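Local atomic coordinates of protein-L-isoaspartate O-methyltransferase beta-aspartate methyltransferase (Plasmodium falciparum, PDB entry 2PBF), a protein that probably repairs age-damaged proteins by transferring a methyl group from S-adenosyl-L-methionine to the free alpha-carboxylate of L-isoaspartyl residues. Residues E174-L179 and L189-E194; T198-E203 and L216-F221. All coordinates share one frame; numbering follows the deposited sequence.

Contact 1. Residues E174-L179 and L189-E194; sequences ELPEIL and LIIPIE
Glu174 and Ile193 bring the two backbones closest, with their CA atoms 5.7 Å apart; the chain then bows away from the strand around Pro176 and returns until Leu179 CA, in the first turn of helix 177-182, lies 7.8 Å from Leu189 CA. Apolar side chains fill the space between. Leu189, Ile191 and Ile193, every second residue of strand 187-195, all turn toward the loop and first helical turn. Ile191 is extended, with CG1 anti to the backbone N (chi1 176°), and its terminal CD1 meets Pro176 CD tip to tip at 3.5 Å. The same methyl also lies 4.0 Å from Leu179 CD1, so one carbon touches both the N-cap proline and a residue of the helix itself. On one side of it along the strand, Leu189 CD1 packs 3.9 Å from Leu179 CB and also meets Leu175 CD2. On the other side, Ile193 uses two branches: CD1 rests 4.0 Å from Leu175 CB, while CG2 approaches the main chain at Glu174 CA (3.8 Å). The carboxylate of Glu174 turns from this apolar group to a salt bridge with Lys226. Val168 of the neighbouring strand 163-168 touches Leu179, Leu189 and Ile191, placing the cluster between the central sheet and a flanking helix of the Rossmann-like methyltransferase fold. No hydrogen bond crosses the interface; the backbone of Leu189, Ile190 and Ile191 bonds to the flanking strands 163-168 and 198-205. The loop and helix are therefore held here by the fit of leucine and isoleucine methyls and a proline ring rather than by directional polar bonds.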
ATOM      1  N   GLU A 174       7.901 -16.341   2.434  1.00 43.22           N
ATOM      2  CA  GLU A 174       7.606 -16.462   3.872  1.00 43.83           C
ATOM      3  C   GLU A 174       7.613 -15.075   4.525  1.00 43.59           C
ATOM      4  O   GLU A 174       8.140 -14.125   3.942  1.00 43.85           O
ATOM      5  CB  GLU A 174       8.576 -17.432   4.583  1.00 43.92           C
ATOM      6  CG  GLU A 174      10.008 -16.919   4.781  1.00 46.84           C
ATOM      7  CD  GLU A 174      10.889 -17.093   3.553  1.00 50.73           C
ATOM      8  OE1 GLU A 174      10.989 -18.230   3.028  1.00 52.80           O
ATOM      9  OE2 GLU A 174      11.500 -16.090   3.116  1.00 52.37           O
ATOM     10  N   LEU A 175       7.027 -14.981   5.725  1.00 43.73           N
ATOM     11  CA  LEU A 175       6.849 -13.729   6.477  1.00 43.96           C
ATOM     12  C   LEU A 175       8.175 -13.076   6.822  1.00 44.20           C
ATOM     13  O   LEU A 175       8.879 -13.566   7.704  1.00 44.74           O
ATOM     14  CB  LEU A 175       6.097 -14.006   7.785  1.00 43.52           C
ATOM     15  CG  LEU A 175       5.295 -12.919   8.520  1.00 43.88           C
ATOM     16  CD1 LEU A 175       5.547 -13.022   9.995  1.00 40.52           C
ATOM     17  CD2 LEU A 175       5.571 -11.483   8.036  1.00 44.13           C
ATOM     18  N   PRO A 176       8.519 -11.956   6.155  1.00 44.42           N
ATOM     19  CA  PRO A 176       9.853 -11.435   6.415  1.00 44.43           C
ATOM     20  C   PRO A 176       9.925 -10.855   7.825  1.00 44.40           C
ATOM     21  O   PRO A 176       9.059 -10.092   8.229  1.00 44.22           O
ATOM     22  CB  PRO A 176      10.033 -10.356   5.339  1.00 44.50           C
ATOM     23  CG  PRO A 176       8.899 -10.596   4.339  1.00 44.20           C
ATOM     24  CD  PRO A 176       7.792 -11.116   5.187  1.00 44.14           C
ATOM     25  N   GLU A 177      10.945 -11.255   8.570  1.00 44.65           N
ATOM     26  CA  GLU A 177      11.066 -10.900   9.989  1.00 45.04           C
ATOM     27  C   GLU A 177      11.289  -9.395  10.223  1.00 44.01           C
ATOM     28  O   GLU A 177      10.808  -8.844  11.217  1.00 44.36           O
ATOM     29  CB  GLU A 177      12.147 -11.772  10.651  1.00 45.78           C
ATOM     30  CG  GLU A 177      12.134 -11.813  12.178  1.00 48.93           C
ATOM     31  CD  GLU A 177      10.753 -12.073  12.789  1.00 53.62           C
ATOM     32  OE1 GLU A 177       9.891 -12.704  12.126  1.00 55.25           O
ATOM     33  OE2 GLU A 177      10.536 -11.631  13.946  1.00 55.59           O
ATOM     34  N   ILE A 178      11.988  -8.737   9.298  1.00 42.92           N
ATOM     35  CA  ILE A 178      12.058  -7.268   9.280  1.00 42.30           C
ATOM     36  C   ILE A 178      10.685  -6.594   9.383  1.00 41.63           C
ATOM     37  O   ILE A 178      10.505  -5.654  10.170  1.00 41.47           O
ATOM     38  CB  ILE A 178      12.811  -6.699   8.043  1.00 42.29           C
ATOM     39  CG1 ILE A 178      12.793  -5.177   8.111  1.00 43.26           C
ATOM     40  CG2 ILE A 178      12.214  -7.196   6.713  1.00 42.25           C
ATOM     41  CD1 ILE A 178      13.837  -4.506   7.285  1.00 42.48           C
ATOM     42  N   LEU A 179       9.722  -7.063   8.589  1.00 40.08           N
ATOM     43  CA  LEU A 179       8.394  -6.470   8.629  1.00 38.98           C
ATOM     44  C   LEU A 179       7.796  -6.674  10.012  1.00 38.81           C
ATOM     45  O   LEU A 179       7.156  -5.775  10.545  1.00 38.62           O
ATOM     46  CB  LEU A 179       7.499  -6.961   7.476  1.00 37.73           C
ATOM     47  CG  LEU A 179       8.024  -6.626   6.060  1.00 36.73           C
ATOM     48  CD1 LEU A 179       7.218  -7.253   4.957  1.00 35.20           C
ATOM     49  CD2 LEU A 179       8.123  -5.141   5.818  1.00 34.34           C
ATOM     50  N   LEU A 189      -0.197  -5.416   9.870  1.00 32.73           N
ATOM     51  CA  LEU A 189       0.580  -5.722   8.663  1.00 32.46           C
ATOM     52  C   LEU A 189      -0.309  -6.602   7.801  1.00 31.64           C
ATOM     53  O   LEU A 189      -0.827  -7.621   8.270  1.00 32.09           O
ATOM     54  CB  LEU A 189       1.834  -6.522   9.024  1.00 32.11           C
ATOM     55  CG  LEU A 189       3.187  -6.651   8.296  1.00 33.49           C
ATOM     56  CD1 LEU A 189       3.954  -7.832   8.953  1.00 33.75           C
ATOM     57  CD2 LEU A 189       3.168  -6.824   6.783  1.00 31.01           C
ATOM     58  N   ILE A 190      -0.500  -6.177   6.565  1.00 30.24           N
ATOM     59  CA  ILE A 190      -1.257  -6.895   5.538  1.00 29.93           C
ATOM     60  C   ILE A 190      -0.262  -7.386   4.494  1.00 29.72           C
ATOM     61  O   ILE A 190       0.456  -6.602   3.894  1.00 28.87           O
ATOM     62  CB  ILE A 190      -2.301  -5.950   4.866  1.00 29.76           C
ATOM     63  CG1 ILE A 190      -3.408  -5.565   5.850  1.00 29.53           C
ATOM     64  CG2 ILE A 190      -2.860  -6.541   3.541  1.00 31.73           C
ATOM     65  CD1 ILE A 190      -4.242  -6.734   6.337  1.00 34.92           C
ATOM     66  N   ILE A 191      -0.210  -8.693   4.289  1.00 30.16           N
ATOM     67  CA  ILE A 191       0.811  -9.253   3.428  1.00 31.02           C
ATOM     68  C   ILE A 191       0.375 -10.581   2.809  1.00 30.54           C
ATOM     69  O   ILE A 191      -0.174 -11.422   3.502  1.00 30.43           O
ATOM     70  CB  ILE A 191       2.163  -9.430   4.217  1.00 30.47           C
ATOM     71  CG1 ILE A 191       3.218 -10.117   3.357  1.00 30.45           C
ATOM     72  CG2 ILE A 191       1.934 -10.140   5.581  1.00 32.49           C
ATOM     73  CD1 ILE A 191       4.619 -10.109   3.983  1.00 30.81           C
ATOM     74  N   PRO A 192       0.606 -10.761   1.491  1.00 30.86           N
ATOM     75  CA  PRO A 192       0.390 -12.112   0.939  1.00 30.88           C
ATOM     76  C   PRO A 192       1.597 -13.010   1.221  1.00 31.80           C
ATOM     77  O   PRO A 192       2.723 -12.597   0.998  1.00 31.46           O
ATOM     78  CB  PRO A 192       0.241 -11.860  -0.568  1.00 30.11           C
ATOM     79  CG  PRO A 192       0.184 -10.307  -0.720  1.00 29.49           C
ATOM     80  CD  PRO A 192       1.009  -9.812   0.434  1.00 30.51           C
ATOM     81  N   ILE A 193       1.354 -14.222   1.716  1.00 33.49           N
ATOM     82  CA  ILE A 193       2.431 -15.214   1.912  1.00 35.85           C
ATOM     83  C   ILE A 193       2.102 -16.512   1.142  1.00 36.93           C
ATOM     84  O   ILE A 193       0.987 -17.028   1.257  1.00 37.85           O
ATOM     85  CB  ILE A 193       2.716 -15.461   3.423  1.00 36.21           C
ATOM     86  CG1 ILE A 193       3.095 -14.133   4.121  1.00 36.84           C
ATOM     87  CG2 ILE A 193       3.838 -16.526   3.630  1.00 35.54           C
ATOM     88  CD1 ILE A 193       2.808 -14.079   5.591  1.00 37.98           C
ATOM     89  N   GLU A 194       3.038 -16.986   0.319  1.00 38.56           N
ATOM     90  CA  GLU A 194       2.906 -18.298  -0.345  1.00 40.76           C
ATOM     91  C   GLU A 194       2.731 -19.402   0.701  1.00 41.16           C
ATOM     92  O   GLU A 194       3.638 -19.701   1.498  1.00 42.35           O
ATOM     93  CB  GLU A 194       4.126 -18.673  -1.170  1.00 40.75           C
ATOM     94  CG  GLU A 194       4.653 -17.703  -2.194  1.00 42.52           C
ATOM     95  CD  GLU A 194       5.985 -18.197  -2.807  1.00 43.39           C
ATOM     96  OE1 GLU A 194       6.417 -19.344  -2.503  1.00 46.41           O
ATOM     97  OE2 GLU A 194       6.596 -17.450  -3.604  1.00 46.37           O
TER

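Contact 2. Residues T198-E203 and L216-F221; sequences TQVLYE and LFDVCF
The C-terminal beta hairpin of the methyltransferase sheet, strands 198-205 and 212-219, pairs Leu201 with both Leu216 and Phe217 in an arrangement consistent with a beta bulge. Leu201 N donates to Phe217 O at 2.9 Å, whereas Leu201 O receives Leu216 N at 2.8 Å, so two consecutive residues stand opposite one. Val219 N bonds to Gln199 O, and between these links Val200 and Asp218 form a non-hydrogen-bonded antiparallel pair. On the face of Val200 and Asp218, Thr198 OG1 donates to Asp218 OD1 at 2.9 Å, approaching from well above the carboxylate plane; Arg215 adds a long, weak ion pair to the same oxygen. On the other face Leu201 branches among apolar neighbours. Its CG stands anti to the backbone N (chi1 -165°), and from there CD2 meets Leu216 CD1 at 4.0 Å and CD1 approaches the Phe221 ring obliquely at CE2, while the nearer CB touches Val219 CG1 (3.8 Å). Leu69 of helix 64-74 packs on Leu201 and Phe217, joining this face to a flanking helix. Phe221 lies close to the ligand, its side chain about 6 Å from bound S-adenosyl-L-homocysteine. Its main chain is gripped by the Gln199 amide, which imitates a strand backbone by accepting and donating at once. Gln199 OE1 takes the nearly straight bond from Phe221 N, 2.8 Å long with an angle of 174° at the hydrogen, and Gln199 NE2 gives the more bent one, 3.2 Å and 140°, to Phe221 O.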
ATOM      1  N   THR A 198      -1.178 -21.731  -2.806  1.00 33.98           N
ATOM      2  CA  THR A 198      -1.815 -20.441  -2.966  1.00 33.83           C
ATOM      3  C   THR A 198      -0.945 -19.310  -2.412  1.00 33.29           C
ATOM      4  O   THR A 198       0.089 -19.564  -1.777  1.00 32.94           O
ATOM      5  CB  THR A 198      -3.245 -20.415  -2.359  1.00 33.69           C
ATOM      6  OG1 THR A 198      -3.176 -20.442  -0.934  1.00 34.80           O
ATOM      7  CG2 THR A 198      -4.060 -21.599  -2.844  1.00 32.93           C
ATOM      8  N   GLN A 199      -1.306 -18.069  -2.747  1.00 32.76           N
ATOM      9  CA  GLN A 199      -0.833 -16.915  -1.985  1.00 32.36           C
ATOM     10  C   GLN A 199      -1.970 -16.552  -1.047  1.00 31.90           C
ATOM     11  O   GLN A 199      -3.113 -16.446  -1.476  1.00 31.86           O
ATOM     12  CB  GLN A 199      -0.453 -15.752  -2.898  1.00 32.36           C
ATOM     13  CG  GLN A 199       0.712 -16.074  -3.839  1.00 32.57           C
ATOM     14  CD  GLN A 199       0.861 -15.095  -4.993  1.00 33.40           C
ATOM     15  OE1 GLN A 199      -0.086 -14.423  -5.391  1.00 35.54           O
ATOM     16  NE2 GLN A 199       2.065 -15.026  -5.546  1.00 36.05           N
ATOM     17  N   VAL A 200      -1.653 -16.422   0.234  1.00 32.15           N
ATOM     18  CA  VAL A 200      -2.646 -16.172   1.270  1.00 32.91           C
ATOM     19  C   VAL A 200      -2.437 -14.806   1.907  1.00 32.46           C
ATOM     20  O   VAL A 200      -1.384 -14.526   2.484  1.00 32.41           O
ATOM     21  CB  VAL A 200      -2.651 -17.276   2.389  1.00 33.22           C
ATOM     22  CG1 VAL A 200      -3.801 -17.038   3.360  1.00 34.87           C
ATOM     23  CG2 VAL A 200      -2.782 -18.680   1.791  1.00 32.89           C
ATOM     24  N   LEU A 201      -3.461 -13.972   1.825  1.00 32.92           N
ATOM     25  CA  LEU A 201      -3.403 -12.663   2.446  1.00 33.68           C
ATOM     26  C   LEU A 201      -3.564 -12.781   3.949  1.00 34.24           C
ATOM     27  O   LEU A 201      -4.589 -13.266   4.419  1.00 34.97           O
ATOM     28  CB  LEU A 201      -4.468 -11.713   1.866  1.00 33.61           C
ATOM     29  CG  LEU A 201      -4.278 -10.220   2.176  1.00 31.92           C
ATOM     30  CD1 LEU A 201      -3.181  -9.612   1.301  1.00 28.42           C
ATOM     31  CD2 LEU A 201      -5.592  -9.516   1.956  1.00 31.40           C
ATOM     32  N   TYR A 202      -2.547 -12.311   4.673  1.00 34.64           N
ATOM     33  CA  TYR A 202      -2.477 -12.357   6.130  1.00 35.78           C
ATOM     34  C   TYR A 202      -2.604 -10.981   6.761  1.00 36.12           C
ATOM     35  O   TYR A 202      -2.038 -10.004   6.277  1.00 36.21           O
ATOM     36  CB  TYR A 202      -1.143 -12.977   6.586  1.00 36.29           C
ATOM     37  CG  TYR A 202      -1.188 -14.471   6.711  1.00 36.98           C
ATOM     38  CD1 TYR A 202      -0.949 -15.292   5.614  1.00 35.60           C
ATOM     39  CD2 TYR A 202      -1.496 -15.068   7.937  1.00 39.93           C
ATOM     40  CE1 TYR A 202      -1.006 -16.664   5.728  1.00 39.00           C
ATOM     41  CE2 TYR A 202      -1.562 -16.436   8.076  1.00 39.70           C
ATOM     42  CZ  TYR A 202      -1.318 -17.238   6.975  1.00 40.65           C
ATOM     43  OH  TYR A 202      -1.380 -18.608   7.135  1.00 40.66           O
ATOM     44  N   GLU A 203      -3.355 -10.911   7.842  1.00 36.64           N
ATOM     45  CA  GLU A 203      -3.326  -9.750   8.718  1.00 37.94           C
ATOM     46  C   GLU A 203      -2.588 -10.086  10.023  1.00 38.68           C
ATOM     47  O   GLU A 203      -3.049 -10.893  10.840  1.00 38.72           O
ATOM     48  CB  GLU A 203      -4.734  -9.236   8.988  1.00 37.87           C
ATOM     49  CG  GLU A 203      -4.776  -8.047   9.919  1.00 39.19           C
ATOM     50  CD  GLU A 203      -6.183  -7.579  10.147  1.00 42.62           C
ATOM     51  OE1 GLU A 203      -6.840  -7.160   9.162  1.00 42.59           O
ATOM     52  OE2 GLU A 203      -6.633  -7.643  11.315  1.00 43.86           O
ATOM     53  N   LEU A 216      -6.460 -14.686   6.029  1.00 43.51           N
ATOM     54  CA  LEU A 216      -7.665 -14.047   5.479  1.00 42.66           C
ATOM     55  C   LEU A 216      -8.282 -14.864   4.356  1.00 42.56           C
ATOM     56  O   LEU A 216      -9.251 -15.577   4.576  1.00 43.00           O
ATOM     57  CB  LEU A 216      -7.409 -12.585   5.059  1.00 41.72           C
ATOM     58  CG  LEU A 216      -7.120 -11.594   6.207  1.00 40.85           C
ATOM     59  CD1 LEU A 216      -6.975 -10.180   5.671  1.00 36.97           C
ATOM     60  CD2 LEU A 216      -8.177 -11.638   7.332  1.00 37.72           C
ATOM     61  N   PHE A 217      -7.721 -14.761   3.158  1.00 42.11           N
ATOM     62  CA  PHE A 217      -8.148 -15.586   2.031  1.00 41.28           C
ATOM     63  C   PHE A 217      -7.080 -15.605   0.938  1.00 39.99           C
ATOM     64  O   PHE A 217      -6.093 -14.862   1.003  1.00 38.77           O
ATOM     65  CB  PHE A 217      -9.479 -15.078   1.476  1.00 42.05           C
ATOM     66  CG  PHE A 217      -9.535 -13.598   1.332  1.00 43.24           C
ATOM     67  CD1 PHE A 217      -8.790 -12.955   0.349  1.00 43.81           C
ATOM     68  CD2 PHE A 217     -10.326 -12.837   2.181  1.00 46.48           C
ATOM     69  CE1 PHE A 217      -8.831 -11.594   0.214  1.00 44.43           C
ATOM     70  CE2 PHE A 217     -10.370 -11.459   2.058  1.00 45.76           C
ATOM     71  CZ  PHE A 217      -9.618 -10.841   1.074  1.00 45.53           C
ATOM     72  N   ASP A 218      -7.296 -16.459  -0.066  1.00 39.09           N
ATOM     73  CA  ASP A 218      -6.381 -16.615  -1.169  1.00 38.09           C
ATOM     74  C   ASP A 218      -6.408 -15.394  -2.086  1.00 37.30           C
ATOM     75  O   ASP A 218      -7.462 -14.806  -2.321  1.00 36.88           O
ATOM     76  CB  ASP A 218      -6.689 -17.895  -1.935  1.00 38.36           C
ATOM     77  CG  ASP A 218      -6.618 -19.124  -1.052  1.00 40.72           C
ATOM     78  OD1 ASP A 218      -5.681 -19.192  -0.222  1.00 42.15           O
ATOM     79  OD2 ASP A 218      -7.509 -20.005  -1.170  1.00 43.39           O
ATOM     80  N   VAL A 219      -5.232 -15.023  -2.584  1.00 36.01           N
ATOM     81  CA  VAL A 219      -5.068 -13.831  -3.404  1.00 35.64           C
ATOM     82  C   VAL A 219      -4.079 -14.101  -4.528  1.00 35.45           C
ATOM     83  O   VAL A 219      -3.436 -15.141  -4.555  1.00 35.24           O
ATOM     84  CB  VAL A 219      -4.589 -12.592  -2.567  1.00 35.67           C
ATOM     85  CG1 VAL A 219      -5.721 -12.012  -1.740  1.00 35.70           C
ATOM     86  CG2 VAL A 219      -3.386 -12.919  -1.682  1.00 34.54           C
ATOM     87  N   CYS A 220      -3.984 -13.164  -5.468  1.00 35.64           N
ATOM     88  CA  CYS A 220      -3.018 -13.215  -6.555  1.00 35.11           C
ATOM     89  C   CYS A 220      -2.231 -11.886  -6.620  1.00 36.27           C
ATOM     90  O   CYS A 220      -2.780 -10.829  -6.966  1.00 36.36           O
ATOM     91  CB  CYS A 220      -3.733 -13.509  -7.883  1.00 35.18           C
ATOM     92  SG  CYS A 220      -4.605 -15.115  -7.876  1.00 34.57           S
ATOM     93  N   PHE A 221      -0.949 -11.952  -6.258  1.00 36.26           N
ATOM     94  CA  PHE A 221      -0.074 -10.794  -6.252  1.00 36.65           C
ATOM     95  C   PHE A 221       1.200 -11.100  -7.009  1.00 36.43           C
ATOM     96  O   PHE A 221       1.591 -12.250  -7.104  1.00 36.75           O
ATOM     97  CB  PHE A 221       0.306 -10.431  -4.825  1.00 36.45           C
ATOM     98  CG  PHE A 221      -0.727  -9.627  -4.094  1.00 37.45           C
ATOM     99  CD1 PHE A 221      -0.563  -8.242  -3.930  1.00 38.03           C
ATOM    100  CD2 PHE A 221      -1.838 -10.241  -3.534  1.00 36.39           C
ATOM    101  CE1 PHE A 221      -1.489  -7.488  -3.248  1.00 38.03           C
ATOM    102  CE2 PHE A 221      -2.782  -9.499  -2.845  1.00 36.66           C
ATOM    103  CZ  PHE A 221      -2.614  -8.125  -2.689  1.00 38.27           C
TER

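How the contacts relate
Strands 187-195 and 198-205, one from each contact, are neighbours in the same sheet: Tyr202 N probably bonds to Ile191 O, and Ile193 N to Val200 O. Contact 1 joins this sheet to the loop and helix over one of its faces, entirely by aliphatic packing; contact 2 joins strands edge to edge, and backbone bonds carry it. Both are partly buried, but contact 2 includes the outermost strand 212-219 and adds polar side-chain bonds. Pro192, which takes no part in contact 1, packs on Phe221 of contact 2. The sheet order 3-2-1-4-5-6-7 differs in its last two strands from the usual 3-2-1-4-5-7-6 of class I methyltransferases.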